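Local atomic coordinates of Mec-8 protein (PDB entry 6DG0), a protein that probably binds RNA as a nuclear splicing factor, represented here by its C-terminal RNA recognition motif in complex with a short single-stranded DNA. Residues Phe7-Ser12 and Gly73-Tyr78; Phe30-Leu35 and Phe45-Asp50. The protein carries 2 engineered substitutions. All blocks are in the same frame, centred on the assembly; numbering follows the deposited sequence.

Contact 1: Phe7-Ser12 and Gly73-Tyr78; sequences FVANLS and GLRIEY. With nucleotides of chain D.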
loop_
_atom_site.group_PDB
_atom_site.type_symbol
_atom_site.label_atom_id
_atom_site.label_comp_id
_atom_site.label_asym_id
_atom_site.label_seq_id
_atom_site.Cartn_x
_atom_site.Cartn_y
_atom_site.Cartn_z
ATOM N N PHE A 7 -2.957 -1.064 4.537
ATOM C CA PHE A 7 -3.834 -1.750 3.591
ATOM C C PHE A 7 -4.235 -0.810 2.454
ATOM O O PHE A 7 -4.702 0.300 2.699
ATOM C CB PHE A 7 -5.078 -2.292 4.304
ATOM C CG PHE A 7 -6.163 -2.754 3.371
ATOM C CD1 PHE A 7 -6.092 -3.997 2.763
ATOM C CD2 PHE A 7 -7.265 -1.952 3.113
ATOM C CE1 PHE A 7 -7.087 -4.425 1.902
ATOM C CE2 PHE A 7 -8.264 -2.376 2.256
ATOM C CZ PHE A 7 -8.174 -3.614 1.651
ATOM N N VAL A 8 -4.064 -1.260 1.215
ATOM C CA VAL A 8 -4.376 -0.432 0.050
ATOM C C VAL A 8 -5.427 -1.068 -0.861
ATOM O O VAL A 8 -5.258 -2.186 -1.338
ATOM C CB VAL A 8 -3.109 -0.141 -0.779
ATOM C CG1 VAL A 8 -3.433 0.788 -1.941
ATOM C CG2 VAL A 8 -2.025 0.463 0.105
ATOM N N ALA A 9 -6.506 -0.329 -1.100
ATOM C CA ALA A 9 -7.613 -0.773 -1.946
ATOM C C ALA A 9 -7.740 0.131 -3.170
ATOM O O ALA A 9 -6.940 1.050 -3.345
ATOM C CB ALA A 9 -8.914 -0.794 -1.158
ATOM N N ASN A 10 -8.714 -0.162 -4.031
ATOM C CA ASN A 10 -8.931 0.598 -5.264
ATOM C C ASN A 10 -7.745 0.490 -6.225
ATOM O O ASN A 10 -7.214 1.490 -6.713
ATOM C CB ASN A 10 -9.253 2.064 -4.923
ATOM C CG ASN A 10 -9.736 2.856 -6.120
ATOM O OD1 ASN A 10 -10.087 2.287 -7.145
ATOM N ND2 ASN A 10 -9.831 4.168 -5.966
ATOM N N LEU A 11 -7.319 -0.749 -6.454
ATOM C CA LEU A 11 -6.216 -1.044 -7.361
ATOM C C LEU A 11 -6.671 -1.781 -8.622
ATOM O O LEU A 11 -7.469 -2.716 -8.552
ATOM C CB LEU A 11 -5.150 -1.877 -6.649
ATOM C CG LEU A 11 -4.134 -1.168 -5.755
ATOM C CD1 LEU A 11 -3.343 -2.194 -4.958
ATOM C CD2 LEU A 11 -3.207 -0.303 -6.595
ATOM N N SER A 12 -6.138 -1.373 -9.769
ATOM C CA SER A 12 -6.434 -2.038 -11.035
ATOM C C SER A 12 -5.758 -3.407 -11.048
ATOM O O SER A 12 -4.800 -3.635 -10.311
ATOM C CB SER A 12 -5.976 -1.191 -12.224
ATOM O OG SER A 12 -4.566 -1.085 -12.268
ATOM N N GLY A 73 -9.264 7.596 -6.287
ATOM C CA GLY A 73 -7.860 7.240 -6.239
ATOM C C GLY A 73 -7.668 6.147 -5.213
ATOM O O GLY A 73 -8.636 5.518 -4.796
ATOM N N LEU A 74 -6.432 5.939 -4.778
ATOM C CA LEU A 74 -6.126 4.854 -3.854
ATOM C C LEU A 74 -6.801 5.040 -2.498
ATOM O O LEU A 74 -6.811 6.139 -1.948
ATOM C CB LEU A 74 -4.614 4.740 -3.659
ATOM C CG LEU A 74 -3.785 4.258 -4.850
ATOM C CD1 LEU A 74 -2.329 4.095 -4.445
ATOM C CD2 LEU A 74 -4.345 2.963 -5.429
ATOM N N ARG A 75 -7.365 3.960 -1.964
ATOM C CA ARG A 75 -7.938 3.994 -0.623
ATOM C C ARG A 75 -7.054 3.202 0.333
ATOM O O ARG A 75 -6.913 1.985 0.211
ATOM C CB ARG A 75 -9.369 3.448 -0.612
ATOM C CG ARG A 75 -10.362 4.296 -1.390
ATOM C CD ARG A 75 -11.782 3.747 -1.301
ATOM N NE ARG A 75 -11.878 2.341 -1.684
ATOM C CZ ARG A 75 -12.132 1.917 -2.918
ATOM N NH1 ARG A 75 -12.324 2.791 -3.897
ATOM N NH2 ARG A 75 -12.211 0.619 -3.172
ATOM N N ILE A 76 -6.462 3.910 1.291
ATOM C CA ILE A 76 -5.500 3.309 2.205
ATOM C C ILE A 76 -5.969 3.321 3.657
ATOM O O ILE A 76 -6.453 4.337 4.157
ATOM C CB ILE A 76 -4.139 4.029 2.123
ATOM C CG1 ILE A 76 -3.697 4.176 0.665
ATOM C CG2 ILE A 76 -3.087 3.289 2.939
ATOM C CD1 ILE A 76 -2.355 4.864 0.499
ATOM N N GLU A 77 -5.817 2.182 4.325
ATOM C CA GLU A 77 -6.114 2.061 5.748
ATOM C C GLU A 77 -4.937 1.421 6.469
ATOM O O GLU A 77 -4.043 0.862 5.834
ATOM C CB GLU A 77 -7.370 1.222 5.981
ATOM C CG GLU A 77 -8.600 1.678 5.228
ATOM C CD GLU A 77 -9.758 0.715 5.392
ATOM O OE1 GLU A 77 -9.599 -0.291 6.119
ATOM O OE2 GLU A 77 -10.826 0.961 4.793
ATOM N N TYR A 78 -4.935 1.506 7.795
ATOM C CA TYR A 78 -4.037 0.679 8.588
ATOM C C TYR A 78 -4.467 -0.774 8.429
ATOM O O TYR A 78 -5.659 -1.080 8.504
ATOM C CB TYR A 78 -4.059 1.070 10.069
ATOM C CG TYR A 78 -3.456 2.419 10.399
ATOM C CD1 TYR A 78 -2.093 2.651 10.258
ATOM C CD2 TYR A 78 -4.246 3.447 10.897
ATOM C CE1 TYR A 78 -1.541 3.881 10.574
ATOM C CE2 TYR A 78 -3.704 4.675 11.220
ATOM C CZ TYR A 78 -2.352 4.889 11.056
ATOM O OH TYR A 78 -1.811 6.112 11.375
ATOM P P DC D 3 -11.922 -7.755 3.712
ATOM O OP1 DC D 3 -11.873 -9.230 3.797
ATOM O OP2 DC D 3 -12.412 -6.966 4.864
ATOM O "O5'" DC D 3 -10.465 -7.207 3.336
ATOM C "C5'" DC D 3 -9.701 -7.845 2.312
ATOM C "C4'" DC D 3 -8.351 -8.308 2.841
ATOM O "O4'" DC D 3 -7.600 -7.159 3.317
ATOM C "C3'" DC D 3 -8.399 -9.283 4.013
ATOM O "O3'" DC D 3 -7.293 -10.171 3.942
ATOM C "C2'" DC D 3 -8.291 -8.359 5.220
ATOM C "C1'" DC D 3 -7.344 -7.286 4.702
ATOM N N1 DC D 3 -7.553 -5.958 5.339
ATOM C C2 DC D 3 -6.702 -5.545 6.368
ATOM O O2 DC D 3 -5.788 -6.296 6.731
ATOM N N3 DC D 3 -6.904 -4.333 6.940
ATOM C C4 DC D 3 -7.902 -3.554 6.521
ATOM N N4 DC D 3 -8.060 -2.367 7.116
ATOM C C5 DC D 3 -8.782 -3.958 5.475
ATOM C C6 DC D 3 -8.574 -5.156 4.918
ATOM P P DG D 2 -15.901 -4.063 4.892
ATOM O OP1 DG D 2 -16.771 -5.174 5.333
ATOM O OP2 DG D 2 -15.074 -3.334 5.880
ATOM O "O5'" DG D 2 -14.956 -4.641 3.743
ATOM C "C5'" DG D 2 -15.488 -5.570 2.806
ATOM C "C4'" DG D 2 -14.507 -5.812 1.682
ATOM O "O4'" DG D 2 -14.477 -4.657 0.835
ATOM C "C3'" DG D 2 -13.069 -5.996 2.124
ATOM O "O3'" DG D 2 -12.829 -7.367 2.442
ATOM C "C2'" DG D 2 -12.270 -5.546 0.892
ATOM C "C1'" DG D 2 -13.252 -4.628 0.141
ATOM N N9 DG D 2 -12.818 -3.234 0.039
ATOM C C8 DG D 2 -12.763 -2.474 -1.104
ATOM N N7 DG D 2 -12.350 -1.254 -0.900
ATOM C C5 DG D 2 -12.123 -1.194 0.468
ATOM C C6 DG D 2 -11.664 -0.121 1.268
ATOM O O6 DG D 2 -11.360 1.026 0.912
ATOM N N1 DG D 2 -11.573 -0.481 2.610
ATOM C C2 DG D 2 -11.883 -1.721 3.114
ATOM N N2 DG D 2 -11.730 -1.880 4.436
ATOM N N3 DG D 2 -12.314 -2.737 2.375
ATOM C C4 DG D 2 -12.410 -2.403 1.065
ATOM O "O5'" DA D 1 -16.573 1.058 4.553
ATOM C "C5'" DA D 1 -17.779 0.625 3.931
ATOM C "C4'" DA D 1 -17.710 -0.848 3.545
ATOM O "O4'" DA D 1 -17.614 -0.965 2.111
ATOM C "C3'" DA D 1 -16.521 -1.622 4.078
ATOM O "O3'" DA D 1 -16.857 -3.011 4.140
ATOM C "C2'" DA D 1 -15.448 -1.329 3.020
ATOM C "C1'" DA D 1 -16.268 -1.174 1.730
ATOM N N9 DA D 1 -15.885 -0.012 0.930
ATOM C C8 DA D 1 -15.651 1.256 1.389
ATOM N N7 DA D 1 -15.357 2.116 0.446
ATOM C C5 DA D 1 -15.419 1.368 -0.717
ATOM C C6 DA D 1 -15.211 1.704 -2.069
ATOM N N6 DA D 1 -14.887 2.934 -2.478
ATOM N N1 DA D 1 -15.346 0.723 -2.984
ATOM C C2 DA D 1 -15.673 -0.506 -2.569
ATOM N N3 DA D 1 -15.896 -0.941 -1.328
ATOM C C4 DA D 1 -15.752 0.056 -0.440
#
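F7 and E77 exchange two backbone hydrogen bonds, F7 N to E77 O at 2.6 Å and E77 N to F7 O at 2.7 Å; A9 and R75 form the second such antiparallel pair. Their side chains share the face that receives the nucleic acid. E77 OE2 takes N1 of DG2 of chain D at 2.7 Å and also its N2 on the Watson-Crick edge, while OE1 accepts N4 of DC3 of chain D at 2.8 Å. R75 takes the Hoogsteen edge of the same guanine: its chain bends at chi3 (-53°), which puts NE 3.0 Å from DG2 O6, and NH2 reaches DG2 N7 at 2.9 Å. The R75 guanidinium is sandwiched between the base of DA1 of chain D, over its centre, and N10 CB, nearer the rim. The DC3 base lies over the F7 ring, with C6 3.3 Å above the ring centre, as expected for the RNP2 aromatic of an RRM. On the reverse face V8 and I76 run side by side; toward the strand end, L11 CD2 meets L74 CD2 at 3.6 Å. V8 and I76 rest on F24 of helix 17-24, and I76 also on M58 and L61 of helix 51-61.

Contact 2: Phe30-Leu35 and Phe45-Asp50; sequences FTRLRL and FVEYSD. With nucleotides of chain D.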
loop_
_atom_site.group_PDB
_atom_site.type_symbol
_atom_site.label_atom_id
_atom_site.label_comp_id
_atom_site.label_asym_id
_atom_site.label_seq_id
_atom_site.Cartn_x
_atom_site.Cartn_y
_atom_site.Cartn_z
ATOM N N PHE A 30 10.113 2.869 3.881
ATOM C CA PHE A 30 9.547 1.767 3.101
ATOM C C PHE A 30 10.377 0.495 3.219
ATOM O O PHE A 30 11.553 0.481 2.857
ATOM C CB PHE A 30 9.417 2.155 1.625
ATOM C CG PHE A 30 8.987 1.017 0.740
ATOM C CD1 PHE A 30 7.652 0.659 0.646
ATOM C CD2 PHE A 30 9.919 0.303 0.001
ATOM C CE1 PHE A 30 7.254 -0.388 -0.166
ATOM C CE2 PHE A 30 9.527 -0.744 -0.812
ATOM C CZ PHE A 30 8.193 -1.091 -0.896
ATOM N N THR A 31 9.772 -0.570 3.737
ATOM C CA THR A 31 10.482 -1.837 3.860
ATOM C C THR A 31 10.128 -2.836 2.762
ATOM O O THR A 31 11.006 -3.292 2.031
ATOM C CB THR A 31 10.208 -2.493 5.226
ATOM O OG1 THR A 31 10.390 -1.526 6.269
ATOM C CG2 THR A 31 11.149 -3.665 5.448
ATOM N N ARG A 32 8.845 -3.163 2.636
ATOM C CA ARG A 32 8.417 -4.195 1.692
ATOM C C ARG A 32 6.935 -4.109 1.326
ATOM O O ARG A 32 6.124 -3.560 2.073
ATOM C CB ARG A 32 8.735 -5.585 2.244
ATOM C CG ARG A 32 8.235 -5.832 3.646
ATOM C CD ARG A 32 9.071 -6.904 4.322
ATOM N NE ARG A 32 8.641 -7.163 5.691
ATOM C CZ ARG A 32 7.974 -8.249 6.067
ATOM N NH1 ARG A 32 7.622 -8.406 7.335
ATOM N NH2 ARG A 32 7.661 -9.177 5.173
ATOM N N LEU A 33 6.599 -4.661 0.164
ATOM C CA LEU A 33 5.243 -4.624 -0.373
ATOM C C LEU A 33 4.777 -6.006 -0.844
ATOM O O LEU A 33 5.565 -6.787 -1.374
ATOM C CB LEU A 33 5.174 -3.610 -1.524
ATOM C CG LEU A 33 3.943 -3.512 -2.428
ATOM C CD1 LEU A 33 3.774 -2.078 -2.888
ATOM C CD2 LEU A 33 4.050 -4.437 -3.635
ATOM N N ARG A 34 3.495 -6.302 -0.645
ATOM C CA ARG A 34 2.902 -7.522 -1.184
ATOM C C ARG A 34 1.613 -7.229 -1.935
ATOM O O ARG A 34 0.710 -6.568 -1.414
ATOM C CB ARG A 34 2.631 -8.556 -0.085
ATOM C CG ARG A 34 3.882 -9.261 0.408
ATOM C CD ARG A 34 3.874 -9.515 1.906
ATOM N NE ARG A 34 3.584 -10.916 2.213
ATOM C CZ ARG A 34 4.517 -11.852 2.377
ATOM N NH1 ARG A 34 5.799 -11.538 2.246
ATOM N NH2 ARG A 34 4.171 -13.104 2.656
ATOM N N LEU A 35 1.544 -7.743 -3.160
ATOM C CA LEU A 35 0.428 -7.496 -4.058
ATOM C C LEU A 35 -0.395 -8.773 -4.211
ATOM O O LEU A 35 0.097 -9.799 -4.691
ATOM C CB LEU A 35 0.925 -7.009 -5.418
ATOM C CG LEU A 35 -0.121 -6.633 -6.469
ATOM C CD1 LEU A 35 -1.049 -5.559 -5.938
ATOM C CD2 LEU A 35 0.559 -6.180 -7.749
ATOM N N PHE A 45 -0.565 -4.843 0.518
ATOM C CA PHE A 45 -0.089 -4.583 1.868
ATOM C C PHE A 45 1.323 -4.003 1.824
ATOM O O PHE A 45 2.252 -4.638 1.323
ATOM C CB PHE A 45 -0.132 -5.866 2.703
ATOM C CG PHE A 45 -1.511 -6.447 2.840
ATOM C CD1 PHE A 45 -2.383 -5.981 3.808
ATOM C CD2 PHE A 45 -1.940 -7.450 1.988
ATOM C CE1 PHE A 45 -3.652 -6.512 3.932
ATOM C CE2 PHE A 45 -3.208 -7.986 2.105
ATOM C CZ PHE A 45 -4.066 -7.516 3.078
ATOM N N VAL A 46 1.477 -2.791 2.348
ATOM C CA VAL A 46 2.755 -2.087 2.295
ATOM C C VAL A 46 3.305 -1.826 3.693
ATOM O O VAL A 46 2.646 -1.201 4.523
ATOM C CB VAL A 46 2.628 -0.749 1.545
ATOM C CG1 VAL A 46 4.002 -0.140 1.317
ATOM C CG2 VAL A 46 1.912 -0.956 0.223
ATOM N N GLU A 47 4.520 -2.303 3.943
ATOM C CA GLU A 47 5.130 -2.191 5.264
ATOM C C GLU A 47 6.139 -1.049 5.368
ATOM O O GLU A 47 6.946 -0.834 4.464
ATOM C CB GLU A 47 5.812 -3.505 5.640
ATOM C CG GLU A 47 6.287 -3.545 7.076
ATOM C CD GLU A 47 7.052 -4.810 7.400
ATOM O OE1 GLU A 47 8.082 -5.064 6.743
ATOM O OE2 GLU A 47 6.622 -5.550 8.310
ATOM N N TYR A 48 6.083 -0.319 6.478
ATOM C CA TYR A 48 7.072 0.713 6.777
ATOM C C TYR A 48 7.820 0.418 8.081
ATOM O O TYR A 48 7.353 -0.365 8.906
ATOM C CB TYR A 48 6.403 2.085 6.832
ATOM C CG TYR A 48 6.087 2.639 5.462
ATOM C CD1 TYR A 48 4.899 2.316 4.814
ATOM C CD2 TYR A 48 6.979 3.482 4.812
ATOM C CE1 TYR A 48 4.613 2.819 3.555
ATOM C CE2 TYR A 48 6.703 3.989 3.558
ATOM C CZ TYR A 48 5.519 3.656 2.935
ATOM O OH TYR A 48 5.243 4.162 1.686
ATOM N N SER A 49 8.973 1.059 8.264
ATOM C CA SER A 49 9.872 0.735 9.373
ATOM C C SER A 49 9.261 0.995 10.750
ATOM O O SER A 49 9.595 0.315 11.719
ATOM C CB SER A 49 11.178 1.521 9.234
ATOM O OG SER A 49 10.946 2.917 9.283
ATOM N N ASP A 50 8.362 1.969 10.833
ATOM C CA ASP A 50 7.651 2.245 12.077
ATOM C C ASP A 50 6.296 2.888 11.786
ATOM O O ASP A 50 5.994 3.219 10.638
ATOM C CB ASP A 50 8.497 3.130 13.009
ATOM C CG ASP A 50 8.816 4.497 12.414
ATOM O OD1 ASP A 50 7.887 5.213 11.982
ATOM O OD2 ASP A 50 10.011 4.861 12.387
ATOM P P DA D 4 -7.508 -11.752 4.127
ATOM O OP1 DA D 4 -8.767 -12.130 3.448
ATOM O OP2 DA D 4 -7.330 -12.048 5.567
ATOM O "O5'" DA D 4 -6.272 -12.406 3.350
ATOM C "C5'" DA D 4 -6.066 -12.142 1.966
ATOM C "C4'" DA D 4 -4.621 -12.417 1.578
ATOM O "O4'" DA D 4 -3.787 -11.312 2.015
ATOM C "C3'" DA D 4 -4.019 -13.677 2.200
ATOM O "O3'" DA D 4 -3.182 -14.349 1.265
ATOM C "C2'" DA D 4 -3.221 -13.138 3.385
ATOM C "C1'" DA D 4 -2.767 -11.777 2.873
ATOM N N9 DA D 4 -2.592 -10.797 3.941
ATOM C C8 DA D 4 -3.514 -10.444 4.888
ATOM N N7 DA D 4 -3.086 -9.537 5.733
ATOM C C5 DA D 4 -1.792 -9.274 5.313
ATOM C C6 DA D 4 -0.797 -8.401 5.795
ATOM N N6 DA D 4 -0.970 -7.599 6.852
ATOM N N1 DA D 4 0.386 -8.382 5.148
ATOM C C2 DA D 4 0.556 -9.185 4.090
ATOM N N3 DA D 4 -0.302 -10.047 3.545
ATOM C C4 DA D 4 -1.469 -10.043 4.210
ATOM P P DC D 5 -2.794 -15.893 1.501
ATOM O OP1 DC D 5 -2.741 -16.571 0.186
ATOM O OP2 DC D 5 -3.687 -16.414 2.560
ATOM O "O5'" DC D 5 -1.314 -15.819 2.105
ATOM C "C5'" DC D 5 -0.256 -15.308 1.308
ATOM C "C4'" DC D 5 0.943 -14.931 2.163
ATOM O "O4'" DC D 5 0.599 -13.818 3.016
ATOM C "C3'" DC D 5 1.469 -16.027 3.101
ATOM O "O3'" DC D 5 2.763 -16.438 2.669
ATOM C "C2'" DC D 5 1.516 -15.367 4.490
ATOM C "C1'" DC D 5 1.398 -13.886 4.163
ATOM N N1 DC D 5 0.770 -13.075 5.243
ATOM C C2 DC D 5 1.464 -11.979 5.762
ATOM O O2 DC D 5 2.578 -11.703 5.303
ATOM N N3 DC D 5 0.892 -11.243 6.746
ATOM C C4 DC D 5 -0.311 -11.575 7.212
ATOM N N4 DC D 5 -0.833 -10.820 8.184
ATOM C C5 DC D 5 -1.034 -12.693 6.700
ATOM C C6 DC D 5 -0.460 -13.411 5.726
ATOM P P DC D 3 -11.922 -7.755 3.712
ATOM O OP1 DC D 3 -11.873 -9.230 3.797
ATOM O OP2 DC D 3 -12.412 -6.966 4.864
ATOM O "O5'" DC D 3 -10.465 -7.207 3.336
ATOM C "C5'" DC D 3 -9.701 -7.845 2.312
ATOM C "C4'" DC D 3 -8.351 -8.308 2.841
ATOM O "O4'" DC D 3 -7.600 -7.159 3.317
ATOM C "C3'" DC D 3 -8.399 -9.283 4.013
ATOM O "O3'" DC D 3 -7.293 -10.171 3.942
ATOM C "C2'" DC D 3 -8.291 -8.359 5.220
ATOM C "C1'" DC D 3 -7.344 -7.286 4.702
ATOM N N1 DC D 3 -7.553 -5.958 5.339
ATOM C C2 DC D 3 -6.702 -5.545 6.368
ATOM O O2 DC D 3 -5.788 -6.296 6.731
ATOM N N3 DC D 3 -6.904 -4.333 6.940
ATOM C C4 DC D 3 -7.902 -3.554 6.521
ATOM N N4 DC D 3 -8.060 -2.367 7.116
ATOM C C5 DC D 3 -8.782 -3.958 5.475
ATOM C C6 DC D 3 -8.574 -5.156 4.918
#
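T31 and R32 both stand opposite E47, a classic beta bulge in the hairpin that carries the RNP1 strand of this RRM fold. T31 N donates to E47 O at 2.9 Å and E47 N to R32 O at 2.8 Å. The extra residue, with T31 turned to psi -57°, puts F30 and L33, three apart, on one face, where they meet Y48 and V46. On the other face R32 and E47 form a salt bridge. R32 CG sits between its backbone N and carbonyl carbon (chi1 51°), and the extended chain carries NE to E47 OE1; the modelled separation is too short to take literally. NH1 makes a weak hydrogen bond to E47 OE2 and a further hydrogen bond to A84 O, while guanidinium and carboxylate planes are 69° apart. Along that face, F45 is an RNP1 aromatic: the base of DA4 of chain D lies over its ring, with C5 3.4 Å above the centre, and F45 CE1 approaches O2 of DC3 of chain D. R34 leads away from F45 toward the nucleic acid and presents a face of its guanidinium to O2 of DC5 of chain D. Beneath the sheet, Y48 OH hydrogen-bonds to F24 O of helix 17-24. L33 CD1 touches V46 CG2 at 3.8 Å, and V46 CG1 comes to the edge of the F30 ring, nearly in its plane, 3.6 Å from CE1.

Both contacts belong to one four-stranded antiparallel sheet, ordered 30-37, 42-48, 4-11, 75-78. Contact 1 joins the last two strands and contact 2 the first two, their centres about 13 Å apart. Along the sequence contact 2 is nested inside the loop closed by contact 1: the chain starts in a central strand, builds the hairpin, and returns to add 75-78 as the second outer strand. Where strands 4-11 and 42-48 adjoin, F7 CD1 lies 3.7 Å from F45 CE1. Both contacts rest on F24 of helix 17-24, as in the beta-alpha-beta-beta-alpha-beta RRM fold, and the opposite face forms one platform on which the chain D nucleotides run from DA1 at contact 1 to DC5 at contact 2.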